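Long-range contacts in trwC protein (Escherichia coli, PDB 1QX0), which probably nicks one strand of its plasmid's DNA to start conjugative transfer, a task of the metal-binding N-terminal relaxase domain that makes up this chain: residues Val6-Asp11 with Asp77-Ile82; Ile82-Thr87 with Ala164-Met169; Arg226-Gly231 with Leu288-Ser293. One frame throughout, in Å; residues are numbered along the deposited sequence.

The three contacts follow one another along the chain, each closing before the next opens. Interactions 1 and 2 lie side by side in the antiparallel sheet, their centres about 11 Å apart. Both use strand 81-89, which has strand 2-8 as one neighbour and strand 158-171 as the other, and they share Ile82. The sheet thus joins the DNA-binding Arg81, backed by Val6 of the N-terminal strand, to the strand that brings His163 to the metal site next to interaction 2. Interaction 3 stands apart: its centre is about 41 Å from that of interaction 1 and about 34 Å from that of interaction 2. There the last residues of this chain pack on helix 226-231, which touches the DNA at another nucleotide.

Interaction 1: Val6-Asp11 with Asp77-Ile82; sequences VLTRQD and DSKERI. With nucleotides of chain A.
Val6 CG1 lies over one face of the Arg81 guanidinium, 3.8 Å from NE, while the sugar of DG15 of chain A lies over the opposite face. This sandwich sits on an antiparallel bridge of the relaxase sheet, in which Thr8 and Arg81 form a non-hydrogen-bonded pair and strands 2-8 and 81-89 run side by side. Lying between these two groups, and with its chain extended from CG to NE, Arg81 reads guanine DG17 of chain A by the base edge: NH2 reaches N7 at 2.8 Å and NH1 reaches O6 at 2.8 Å. Its NE meanwhile grips phosphate oxygen OP2 of DC16 of chain A, so a DNA phosphate and a base are held by one side chain, a reach that suits arginine, whose guanidinium carries N-H groups on three nitrogens. Lys79 N adds a bond to OP1 of the same phosphate.

Further out, Arg9 NH1 forms a salt bridge with Glu80 OE2 at 2.7 Å, the carboxylate being met on its syn side although the two planes stand 57° apart. Glu80 OE1 is paired with Arg71, so this acid lies between two arginines. Ile82 N donates to Leu7 O, and Ile82 CG1 packs against Leu7 CB at 3.5 Å, two apolar residues suited to the buried side. Past Thr8 the strand turns into a 3-10 segment, tied back by the nearly straight bond from Thr8 N to Asp11 OD2, 2.9 Å long.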
loop_
_atom_site.group_PDB
_atom_site.type_symbol
_atom_site.label_atom_id
_atom_site.label_comp_id
_atom_site.label_asym_id
_atom_site.label_seq_id
_atom_site.Cartn_x
_atom_site.Cartn_y
_atom_site.Cartn_z
ATOM N N VAL B 6 10.064 1.820 4.747
ATOM C CA VAL B 6 10.734 0.943 5.729
ATOM C C VAL B 6 10.092 1.097 7.111
ATOM O O VAL B 6 9.941 2.213 7.606
ATOM C CB VAL B 6 12.224 1.269 5.837
ATOM C CG1 VAL B 6 12.905 0.355 6.871
ATOM C CG2 VAL B 6 12.889 1.124 4.453
ATOM N N LEU B 7 9.688 -0.018 7.715
ATOM C CA LEU B 7 9.036 0.031 9.038
ATOM C C LEU B 7 10.013 -0.351 10.166
ATOM O O LEU B 7 10.735 -1.350 10.063
ATOM C CB LEU B 7 7.824 -0.882 9.077
ATOM C CG LEU B 7 6.383 -0.504 8.670
ATOM C CD1 LEU B 7 6.150 0.924 8.132
ATOM C CD2 LEU B 7 5.822 -1.566 7.730
ATOM N N THR B 8 10.037 0.459 11.226
ATOM C CA THR B 8 10.867 0.177 12.403
ATOM C C THR B 8 10.011 0.000 13.647
ATOM O O THR B 8 8.783 0.092 13.577
ATOM C CB THR B 8 11.998 1.250 12.619
ATOM O OG1 THR B 8 11.418 2.540 12.854
ATOM C CG2 THR B 8 12.863 1.431 11.349
ATOM N N ARG B 9 10.668 -0.260 14.774
ATOM C CA ARG B 9 10.008 -0.471 16.062
ATOM C C ARG B 9 8.988 0.596 16.446
ATOM O O ARG B 9 7.920 0.267 16.950
ATOM C CB ARG B 9 11.043 -0.609 17.175
ATOM C CG ARG B 9 10.497 -1.228 18.434
ATOM C CD ARG B 9 10.924 -2.665 18.638
ATOM N NE ARG B 9 9.777 -3.480 19.012
ATOM C CZ ARG B 9 9.714 -4.800 18.921
ATOM N NH1 ARG B 9 10.740 -5.503 18.466
ATOM N NH2 ARG B 9 8.602 -5.412 19.294
ATOM N N GLN B 10 9.319 1.862 16.213
ATOM C CA GLN B 10 8.378 2.954 16.460
ATOM C C GLN B 10 7.108 2.889 15.596
ATOM O O GLN B 10 6.099 3.470 15.958
ATOM C CB GLN B 10 9.061 4.311 16.294
ATOM C CG GLN B 10 9.529 4.649 14.878
ATOM C CD GLN B 10 10.342 5.954 14.813
ATOM O OE1 GLN B 10 10.025 6.935 15.505
ATOM N NE2 GLN B 10 11.380 5.966 13.979
ATOM N N ASP B 11 7.157 2.191 14.462
ATOM C CA ASP B 11 5.980 2.075 13.588
ATOM C C ASP B 11 5.117 0.840 13.915
ATOM O O ASP B 11 4.099 0.610 13.277
ATOM C CB ASP B 11 6.377 2.044 12.090
ATOM C CG ASP B 11 7.403 3.124 11.698
ATOM O OD1 ASP B 11 7.234 4.306 12.077
ATOM O OD2 ASP B 11 8.408 2.884 10.980
ATOM N N ASP B 77 22.884 0.687 18.306
ATOM C CA ASP B 77 22.955 2.084 17.896
ATOM C C ASP B 77 22.049 2.381 16.689
ATOM O O ASP B 77 22.015 3.504 16.200
ATOM C CB ASP B 77 24.397 2.488 17.591
ATOM C CG ASP B 77 25.015 1.690 16.438
ATOM O OD1 ASP B 77 24.344 0.838 15.813
ATOM O OD2 ASP B 77 26.196 1.855 16.084
ATOM N N SER B 78 21.322 1.364 16.226
ATOM C CA SER B 78 20.512 1.472 15.020
ATOM C C SER B 78 19.110 0.895 15.230
ATOM O O SER B 78 18.859 0.190 16.207
ATOM C CB SER B 78 21.238 0.829 13.820
ATOM O OG SER B 78 21.409 -0.570 13.998
ATOM N N LYS B 79 18.197 1.225 14.320
ATOM C CA LYS B 79 16.797 0.853 14.467
ATOM C C LYS B 79 16.574 -0.555 13.972
ATOM O O LYS B 79 17.029 -0.907 12.875
ATOM C CB LYS B 79 15.906 1.808 13.676
ATOM C CG LYS B 79 15.883 3.199 14.245
ATOM C CD LYS B 79 15.158 4.149 13.338
ATOM C CE LYS B 79 15.394 5.577 13.778
ATOM N NZ LYS B 79 14.302 5.986 14.690
ATOM N N GLU B 80 15.870 -1.342 14.786
ATOM C CA GLU B 80 15.325 -2.638 14.386
ATOM C C GLU B 80 14.287 -2.454 13.273
ATOM O O GLU B 80 13.457 -1.549 13.322
ATOM C CB GLU B 80 14.681 -3.335 15.586
ATOM C CG GLU B 80 14.071 -4.703 15.292
ATOM C CD GLU B 80 13.149 -5.229 16.406
ATOM O OE1 GLU B 80 12.356 -6.168 16.131
ATOM O OE2 GLU B 80 13.205 -4.716 17.555
ATOM N N ARG B 81 14.324 -3.322 12.276
ATOM C CA ARG B 81 13.415 -3.188 11.161
ATOM C C ARG B 81 12.321 -4.238 11.222
ATOM O O ARG B 81 12.612 -5.422 11.275
ATOM C CB ARG B 81 14.196 -3.214 9.831
ATOM C CG ARG B 81 14.729 -1.840 9.421
ATOM C CD ARG B 81 15.725 -1.890 8.254
ATOM N NE ARG B 81 16.367 -0.616 7.956
ATOM C CZ ARG B 81 16.987 -0.368 6.803
ATOM N NH1 ARG B 81 17.017 -1.323 5.871
ATOM N NH2 ARG B 81 17.567 0.825 6.564
ATOM N N ILE B 82 11.064 -3.806 11.207
ATOM C CA ILE B 82 9.949 -4.740 11.399
ATOM C C ILE B 82 9.241 -5.155 10.094
ATOM O O ILE B 82 8.424 -6.077 10.086
ATOM C CB ILE B 82 8.927 -4.212 12.436
ATOM C CG1 ILE B 82 8.167 -2.998 11.903
ATOM C CG2 ILE B 82 9.628 -3.894 13.773
ATOM C CD1 ILE B 82 6.913 -2.612 12.743
ATOM P P DG A 15 17.992 -5.495 9.430
ATOM O OP1 DG A 15 16.552 -5.611 9.766
ATOM O OP2 DG A 15 18.403 -5.774 8.040
ATOM O "O5'" DG A 15 18.550 -4.039 9.791
ATOM C "C5'" DG A 15 18.555 -3.519 11.118
ATOM C "C4'" DG A 15 19.314 -2.189 11.176
ATOM O "O4'" DG A 15 20.710 -2.365 10.813
ATOM C "C3'" DG A 15 18.816 -1.079 10.253
ATOM O "O3'" DG A 15 19.148 0.177 10.828
ATOM C "C2'" DG A 15 19.640 -1.277 8.989
ATOM C "C1'" DG A 15 20.975 -1.668 9.603
ATOM N N9 DG A 15 21.744 -2.607 8.828
ATOM C C8 DG A 15 21.286 -3.658 8.080
ATOM N N7 DG A 15 22.236 -4.335 7.510
ATOM C C5 DG A 15 23.385 -3.686 7.906
ATOM C C6 DG A 15 24.724 -3.955 7.597
ATOM O O6 DG A 15 25.174 -4.861 6.902
ATOM N N1 DG A 15 25.596 -3.056 8.201
ATOM C C2 DG A 15 25.206 -2.008 8.999
ATOM N N2 DG A 15 26.196 -1.256 9.495
ATOM N N3 DG A 15 23.945 -1.728 9.289
ATOM C C4 DG A 15 23.100 -2.612 8.716
ATOM P P DC A 16 18.427 1.534 10.352
ATOM O OP1 DC A 16 18.404 2.429 11.512
ATOM O OP2 DC A 16 17.174 1.148 9.668
ATOM O "O5'" DC A 16 19.436 2.152 9.272
ATOM C "C5'" DC A 16 20.719 2.566 9.796
ATOM C "C4'" DC A 16 21.819 2.647 8.757
ATOM O "O4'" DC A 16 22.226 1.325 8.296
ATOM C "C3'" DC A 16 21.387 3.400 7.511
ATOM O "O3'" DC A 16 22.005 4.676 7.524
ATOM C "C2'" DC A 16 21.866 2.538 6.342
ATOM C "C1'" DC A 16 22.744 1.474 7.000
ATOM N N1 DC A 16 22.742 0.154 6.295
ATOM C C2 DC A 16 23.967 -0.489 6.064
ATOM O O2 DC A 16 25.024 0.028 6.472
ATOM N N3 DC A 16 23.969 -1.684 5.416
ATOM C C4 DC A 16 22.839 -2.238 4.991
ATOM N N4 DC A 16 22.953 -3.414 4.361
ATOM C C5 DC A 16 21.565 -1.604 5.202
ATOM C C6 DC A 16 21.572 -0.425 5.852
ATOM P P DG A 17 21.254 5.907 6.868
ATOM O OP1 DG A 17 22.013 7.126 7.209
ATOM O OP2 DG A 17 19.823 5.802 7.245
ATOM O "O5'" DG A 17 21.322 5.680 5.283
ATOM C "C5'" DG A 17 22.531 5.908 4.526
ATOM C "C4'" DG A 17 22.307 5.514 3.069
ATOM O "O4'" DG A 17 22.047 4.087 2.895
ATOM C "C3'" DG A 17 21.116 6.197 2.398
ATOM O "O3'" DG A 17 21.465 6.483 1.051
ATOM C "C2'" DG A 17 20.002 5.146 2.506
ATOM C "C1'" DG A 17 20.784 3.865 2.255
ATOM N N9 DG A 17 20.109 2.681 2.821
ATOM C C8 DG A 17 19.329 2.622 3.954
ATOM N N7 DG A 17 18.876 1.410 4.205
ATOM C C5 DG A 17 19.381 0.608 3.181
ATOM C C6 DG A 17 19.228 -0.781 2.905
ATOM O O6 DG A 17 18.561 -1.642 3.539
ATOM N N1 DG A 17 19.928 -1.174 1.738
ATOM C C2 DG A 17 20.660 -0.313 0.958
ATOM N N2 DG A 17 21.263 -0.817 -0.134
ATOM N N3 DG A 17 20.795 0.998 1.207
ATOM C C4 DG A 17 20.131 1.390 2.323
#

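Interaction 2: Ile82-Thr87 with Ala164-Met169; sequences IGLDLT and AVILNM
Leu86 lays its CG and CD1 obliquely across the end of Ile166, whose CD1 is 3.8 Å from Leu86 CG. Leu84 CB and Ile166 CB also meet, and Ala164 CB faces Leu86 CB on this same apolar side. The backbones form an antiparallel ladder: Leu84 with Ile166 and Leu86 with Ala164 are hydrogen-bonded pairs, each with two N-H to O bonds, and the one from Leu86 N to Ala164 O is almost straight at 178°.

Ile82 and Gly83 together face Leu7 in a classic beta bulge. Glycine suits the position on two counts: at its backbone angles a CB would press on the carbonyl O of Ile82, and it would also run into Ile166 O, which lies 3.0 Å from Gly83 CA. Beyond the ladder a water bridges Ile82 O, at 2.8 Å, to Asn168 N.

Asp85 pairs with Val165 on the other face. Its CG is anti to the backbone N (chi1 -179°), and OD2 hydrogen-bonds ND1 of the metal ligand His163, which makes Asp85 a second-shell residue and probably fixes how the histidine ring is turned. Helix 183-186 packs on Leu84 and Leu86, helix 52-59 covers Val165 and Leu167 from the other face, and strand 2-8 borders strand 81-89 along its far edge.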
loop_
_atom_site.group_PDB
_atom_site.type_symbol
_atom_site.label_atom_id
_atom_site.label_comp_id
_atom_site.label_asym_id
_atom_site.label_seq_id
_atom_site.Cartn_x
_atom_site.Cartn_y
_atom_site.Cartn_z
ATOM N N ILE B 82 11.064 -3.806 11.207
ATOM C CA ILE B 82 9.949 -4.740 11.399
ATOM C C ILE B 82 9.241 -5.155 10.094
ATOM O O ILE B 82 8.424 -6.077 10.086
ATOM C CB ILE B 82 8.927 -4.212 12.436
ATOM C CG1 ILE B 82 8.167 -2.998 11.903
ATOM C CG2 ILE B 82 9.628 -3.894 13.773
ATOM C CD1 ILE B 82 6.913 -2.612 12.743
ATOM N N GLY B 83 9.569 -4.490 8.999
ATOM C CA GLY B 83 8.996 -4.851 7.717
ATOM C C GLY B 83 9.079 -3.758 6.678
ATOM O O GLY B 83 9.817 -2.797 6.835
ATOM N N LEU B 84 8.297 -3.921 5.619
ATOM C CA LEU B 84 8.321 -3.012 4.489
ATOM C C LEU B 84 6.900 -2.803 4.007
ATOM O O LEU B 84 6.251 -3.732 3.526
ATOM C CB LEU B 84 9.206 -3.580 3.379
ATOM C CG LEU B 84 9.484 -2.683 2.165
ATOM C CD1 LEU B 84 10.130 -1.346 2.608
ATOM C CD2 LEU B 84 10.399 -3.388 1.187
ATOM N N ASP B 85 6.404 -1.581 4.138
ATOM C CA ASP B 85 5.061 -1.319 3.724
ATOM C C ASP B 85 5.091 -0.842 2.279
ATOM O O ASP B 85 5.735 0.174 1.952
ATOM C CB ASP B 85 4.391 -0.272 4.646
ATOM C CG ASP B 85 2.925 0.025 4.230
ATOM O OD1 ASP B 85 2.420 -0.662 3.308
ATOM O OD2 ASP B 85 2.200 0.909 4.763
ATOM N N LEU B 86 4.392 -1.574 1.412
ATOM C CA LEU B 86 4.215 -1.129 0.042
ATOM C C LEU B 86 2.735 -0.741 -0.108
ATOM O O LEU B 86 1.849 -1.588 0.008
ATOM C CB LEU B 86 4.622 -2.207 -0.961
ATOM C CG LEU B 86 6.011 -2.865 -0.995
ATOM C CD1 LEU B 86 6.142 -3.638 -2.282
ATOM C CD2 LEU B 86 7.158 -1.886 -0.927
ATOM N N THR B 87 2.468 0.542 -0.327
ATOM C CA THR B 87 1.085 1.006 -0.288
ATOM C C THR B 87 0.651 1.254 -1.723
ATOM O O THR B 87 1.197 2.125 -2.381
ATOM C CB THR B 87 0.953 2.273 0.623
ATOM O OG1 THR B 87 1.276 1.932 1.994
ATOM C CG2 THR B 87 -0.493 2.806 0.665
ATOM N N ALA B 164 0.457 -3.269 1.691
ATOM C CA ALA B 164 1.071 -4.582 1.640
ATOM C C ALA B 164 2.232 -4.509 2.605
ATOM O O ALA B 164 3.268 -3.932 2.292
ATOM C CB ALA B 164 1.535 -4.921 0.213
ATOM N N VAL B 165 2.030 -5.059 3.795
ATOM C CA VAL B 165 3.069 -5.064 4.802
ATOM C C VAL B 165 3.935 -6.332 4.627
ATOM O O VAL B 165 3.502 -7.431 4.966
ATOM C CB VAL B 165 2.454 -4.969 6.235
ATOM C CG1 VAL B 165 3.539 -5.030 7.296
ATOM C CG2 VAL B 165 1.650 -3.669 6.389
ATOM N N ILE B 166 5.150 -6.154 4.098
ATOM C CA ILE B 166 6.129 -7.221 3.950
ATOM C C ILE B 166 6.891 -7.410 5.244
ATOM O O ILE B 166 7.586 -6.506 5.709
ATOM C CB ILE B 166 7.116 -6.939 2.799
ATOM C CG1 ILE B 166 6.394 -6.891 1.433
ATOM C CG2 ILE B 166 8.162 -8.014 2.752
ATOM C CD1 ILE B 166 7.250 -6.206 0.347
ATOM N N LEU B 167 6.768 -8.576 5.859
ATOM C CA LEU B 167 7.511 -8.765 7.098
ATOM C C LEU B 167 9.023 -8.866 6.836
ATOM O O LEU B 167 9.464 -9.248 5.751
ATOM C CB LEU B 167 6.909 -9.896 7.944
ATOM C CG LEU B 167 5.540 -9.301 8.351
ATOM C CD1 LEU B 167 4.320 -9.958 7.692
ATOM C CD2 LEU B 167 5.364 -9.170 9.853
ATOM N N ASN B 168 9.808 -8.437 7.810
ATOM C CA ASN B 168 11.239 -8.414 7.647
ATOM C C ASN B 168 11.798 -9.842 7.895
ATOM O O ASN B 168 12.491 -10.115 8.882
ATOM C CB ASN B 168 11.877 -7.342 8.549
ATOM C CG ASN B 168 13.369 -7.240 8.343
ATOM O OD1 ASN B 168 13.855 -7.503 7.248
ATOM N ND2 ASN B 168 14.108 -6.904 9.401
HETATM N N MSE B 169 11.465 -10.747 6.979
HETATM C CA MSE B 169 11.811 -12.155 7.140
HETATM C C MSE B 169 11.727 -12.854 5.819
HETATM O O MSE B 169 10.813 -12.597 5.007
HETATM C CB MSE B 169 10.897 -12.856 8.131
HETATM C CG MSE B 169 9.460 -13.013 7.664
HETATM SE SE MSE B 169 8.253 -13.623 9.024
HETATM C CE MSE B 169 8.945 -12.527 10.382
HETATM O O HOH W 1 8.850 -8.792 10.745
#

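Interaction 3: Arg226-Gly231 with Leu288-Ser293; sequences RQQIEG and LGIDFS. With nucleotides of chain A.
The carboxamide of Gln228 has Ile290 CG1 over one face, 3.4 Å from CD, and Leu288 O at its edge, only 2° out of the amide plane. That oxygen accepts a bond from NE2 at 3.1 Å, while OE1 is bonded to Asp225 N, so both polar ends of the amide are used and its rotation is fixed. The guanidinium of Arg226 carries CG2 of Ile229 on one face and turns its edge to the phosphate of DT23 of chain A, NH1 meeting OP2 at 3.0 Å and NH2 meeting OP1. In the tail, Ile290 CG2 sits over the centre of the Phe292 ring.

Gln228 reaches across with CG anti to its carbonyl carbon (chi1 -76°) and an extended chain; this chain and that of Ile290 lie alongside one another, pointing opposite ways. Helix 274-287 ends here in a Schellman motif at Gly289, whose positive phi suits a residue without a side chain; the amide of Gln228 supplies a donor to a carbonyl at this helix end. The contact joins helix 226-231 to the last residues of this chain, which are followed by more protein in the full-length molecule. With an alanine in place of Gln228, Leu288 O would probably lose this donor and Asp225 N this acceptor, and Ile290 CG1 would lose the amide that lies over it.

Leu288 CD1 lies 3.7 Å from Gly231 CA, so close that a CB on Gly231 would clash with that methyl. Phe232 in the next loop touches both Leu288 and Ile290, and Ala285 of helix 274-287 lies against Ile290 and Phe292.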
loop_
_atom_site.group_PDB
_atom_site.type_symbol
_atom_site.label_atom_id
_atom_site.label_comp_id
_atom_site.label_asym_id
_atom_site.label_seq_id
_atom_site.Cartn_x
_atom_site.Cartn_y
_atom_site.Cartn_z
ATOM N N ARG B 226 -11.092 15.971 -14.837
ATOM C CA ARG B 226 -10.126 16.384 -13.835
ATOM C C ARG B 226 -10.798 17.172 -12.685
ATOM O O ARG B 226 -10.479 16.945 -11.536
ATOM C CB ARG B 226 -8.907 17.067 -14.507
ATOM C CG ARG B 226 -8.037 18.013 -13.645
ATOM C CD ARG B 226 -7.118 17.395 -12.525
ATOM N NE ARG B 226 -6.834 15.954 -12.583
ATOM C CZ ARG B 226 -6.060 15.301 -11.701
ATOM N NH1 ARG B 226 -5.485 15.939 -10.694
ATOM N NH2 ARG B 226 -5.859 13.995 -11.829
ATOM N N GLN B 227 -11.782 18.015 -13.003
ATOM C CA GLN B 227 -12.504 18.803 -11.999
ATOM C C GLN B 227 -13.269 17.884 -11.026
ATOM O O GLN B 227 -13.185 18.036 -9.803
ATOM C CB GLN B 227 -13.441 19.814 -12.691
ATOM C CG GLN B 227 -12.983 21.293 -12.599
ATOM C CD GLN B 227 -11.908 21.718 -13.642
ATOM O OE1 GLN B 227 -11.858 22.902 -14.048
ATOM N NE2 GLN B 227 -11.043 20.765 -14.058
ATOM N N GLN B 228 -13.990 16.921 -11.598
ATOM C CA GLN B 228 -14.644 15.849 -10.848
ATOM C C GLN B 228 -13.666 15.121 -9.928
ATOM O O GLN B 228 -13.938 14.962 -8.727
ATOM C CB GLN B 228 -15.331 14.883 -11.834
ATOM C CG GLN B 228 -16.628 15.496 -12.387
ATOM C CD GLN B 228 -17.127 14.882 -13.691
ATOM O OE1 GLN B 228 -16.416 14.120 -14.347
ATOM N NE2 GLN B 228 -18.359 15.212 -14.057
ATOM N N ILE B 229 -12.521 14.726 -10.486
ATOM C CA ILE B 229 -11.447 14.110 -9.724
ATOM C C ILE B 229 -11.011 15.024 -8.578
ATOM O O ILE B 229 -10.892 14.568 -7.439
ATOM C CB ILE B 229 -10.239 13.738 -10.634
ATOM C CG1 ILE B 229 -10.478 12.399 -11.314
ATOM C CG2 ILE B 229 -8.975 13.626 -9.819
ATOM C CD1 ILE B 229 -9.738 12.211 -12.617
ATOM N N GLU B 230 -10.805 16.310 -8.865
ATOM C CA GLU B 230 -10.328 17.239 -7.830
ATOM C C GLU B 230 -11.377 17.462 -6.717
ATOM O O GLU B 230 -11.022 17.681 -5.567
ATOM C CB GLU B 230 -9.849 18.557 -8.456
ATOM C CG GLU B 230 -8.755 18.355 -9.504
ATOM C CD GLU B 230 -8.381 19.606 -10.311
ATOM O OE1 GLU B 230 -9.289 20.355 -10.766
ATOM O OE2 GLU B 230 -7.156 19.826 -10.521
ATOM N N GLY B 231 -12.658 17.319 -7.039
ATOM C CA GLY B 231 -13.706 17.506 -6.036
ATOM C C GLY B 231 -13.669 16.418 -4.978
ATOM O O GLY B 231 -14.233 16.564 -3.906
ATOM N N LEU B 288 -21.050 17.441 -8.731
ATOM C CA LEU B 288 -19.923 17.617 -9.659
ATOM C C LEU B 288 -20.278 17.161 -11.073
ATOM O O LEU B 288 -19.450 17.186 -11.965
ATOM C CB LEU B 288 -18.682 16.880 -9.148
ATOM C CG LEU B 288 -18.044 17.425 -7.865
ATOM C CD1 LEU B 288 -17.062 16.427 -7.304
ATOM C CD2 LEU B 288 -17.362 18.799 -8.053
ATOM N N GLY B 289 -21.527 16.753 -11.258
ATOM C CA GLY B 289 -22.033 16.328 -12.553
ATOM C C GLY B 289 -21.508 14.990 -13.067
ATOM O O GLY B 289 -21.580 14.729 -14.271
ATOM N N ILE B 290 -20.989 14.142 -12.176
ATOM C CA ILE B 290 -20.414 12.861 -12.588
ATOM C C ILE B 290 -21.468 11.910 -13.154
ATOM O O ILE B 290 -22.460 11.598 -12.494
ATOM C CB ILE B 290 -19.638 12.182 -11.430
ATOM C CG1 ILE B 290 -18.294 12.870 -11.223
ATOM C CG2 ILE B 290 -19.338 10.743 -11.767
ATOM C CD1 ILE B 290 -17.943 13.173 -9.793
ATOM N N ASP B 291 -21.249 11.461 -14.383
ATOM C CA ASP B 291 -22.051 10.380 -14.907
ATOM C C ASP B 291 -21.215 9.110 -14.845
ATOM O O ASP B 291 -20.202 8.994 -15.546
ATOM C CB ASP B 291 -22.533 10.669 -16.340
ATOM C CG ASP B 291 -23.566 9.646 -16.832
ATOM O OD1 ASP B 291 -23.910 8.734 -16.050
ATOM O OD2 ASP B 291 -24.088 9.669 -17.974
ATOM N N PHE B 292 -21.642 8.184 -13.979
ATOM C CA PHE B 292 -21.020 6.869 -13.832
ATOM C C PHE B 292 -21.635 5.925 -14.871
ATOM O O PHE B 292 -22.096 4.835 -14.527
ATOM C CB PHE B 292 -21.275 6.305 -12.422
ATOM C CG PHE B 292 -20.572 7.049 -11.306
ATOM C CD1 PHE B 292 -21.317 7.723 -10.330
ATOM C CD2 PHE B 292 -19.180 7.049 -11.205
ATOM C CE1 PHE B 292 -20.692 8.406 -9.283
ATOM C CE2 PHE B 292 -18.536 7.719 -10.159
ATOM C CZ PHE B 292 -19.300 8.403 -9.189
ATOM N N SER B 293 -21.648 6.361 -16.130
ATOM C CA SER B 293 -22.388 5.717 -17.228
ATOM C C SER B 293 -23.907 5.872 -17.107
ATOM O O SER B 293 -24.645 5.176 -16.413
ATOM C CB SER B 293 -21.985 4.247 -17.424
ATOM O OG SER B 293 -20.730 4.153 -18.076
ATOM O OXT SER B 293 -24.542 6.738 -17.714
ATOM P P DT A 23 -3.755 12.966 -9.230
ATOM O OP1 DT A 23 -4.757 12.436 -10.174
ATOM O OP2 DT A 23 -3.346 14.406 -9.266
ATOM O "O5'" DT A 23 -4.232 12.570 -7.776
ATOM C "C5'" DT A 23 -5.526 13.015 -7.285
ATOM C "C4'" DT A 23 -6.050 12.067 -6.210
ATOM O "O4'" DT A 23 -5.968 10.729 -6.732
ATOM C "C3'" DT A 23 -5.257 11.997 -4.909
ATOM O "O3'" DT A 23 -6.109 11.595 -3.845
ATOM C "C2'" DT A 23 -4.257 10.870 -5.083
ATOM C "C1'" DT A 23 -5.076 9.941 -5.964
ATOM N N1 DT A 23 -4.243 9.024 -6.827
ATOM C C2 DT A 23 -3.770 7.877 -6.225
ATOM O O2 DT A 23 -3.974 7.583 -5.066
ATOM N N3 DT A 23 -3.019 7.062 -7.022
ATOM C C4 DT A 23 -2.709 7.270 -8.351
ATOM O O4 DT A 23 -2.032 6.457 -8.966
ATOM C C5 DT A 23 -3.230 8.474 -8.939
ATOM C C7 DT A 23 -2.898 8.782 -10.376
ATOM C C6 DT A 23 -3.965 9.301 -8.159
#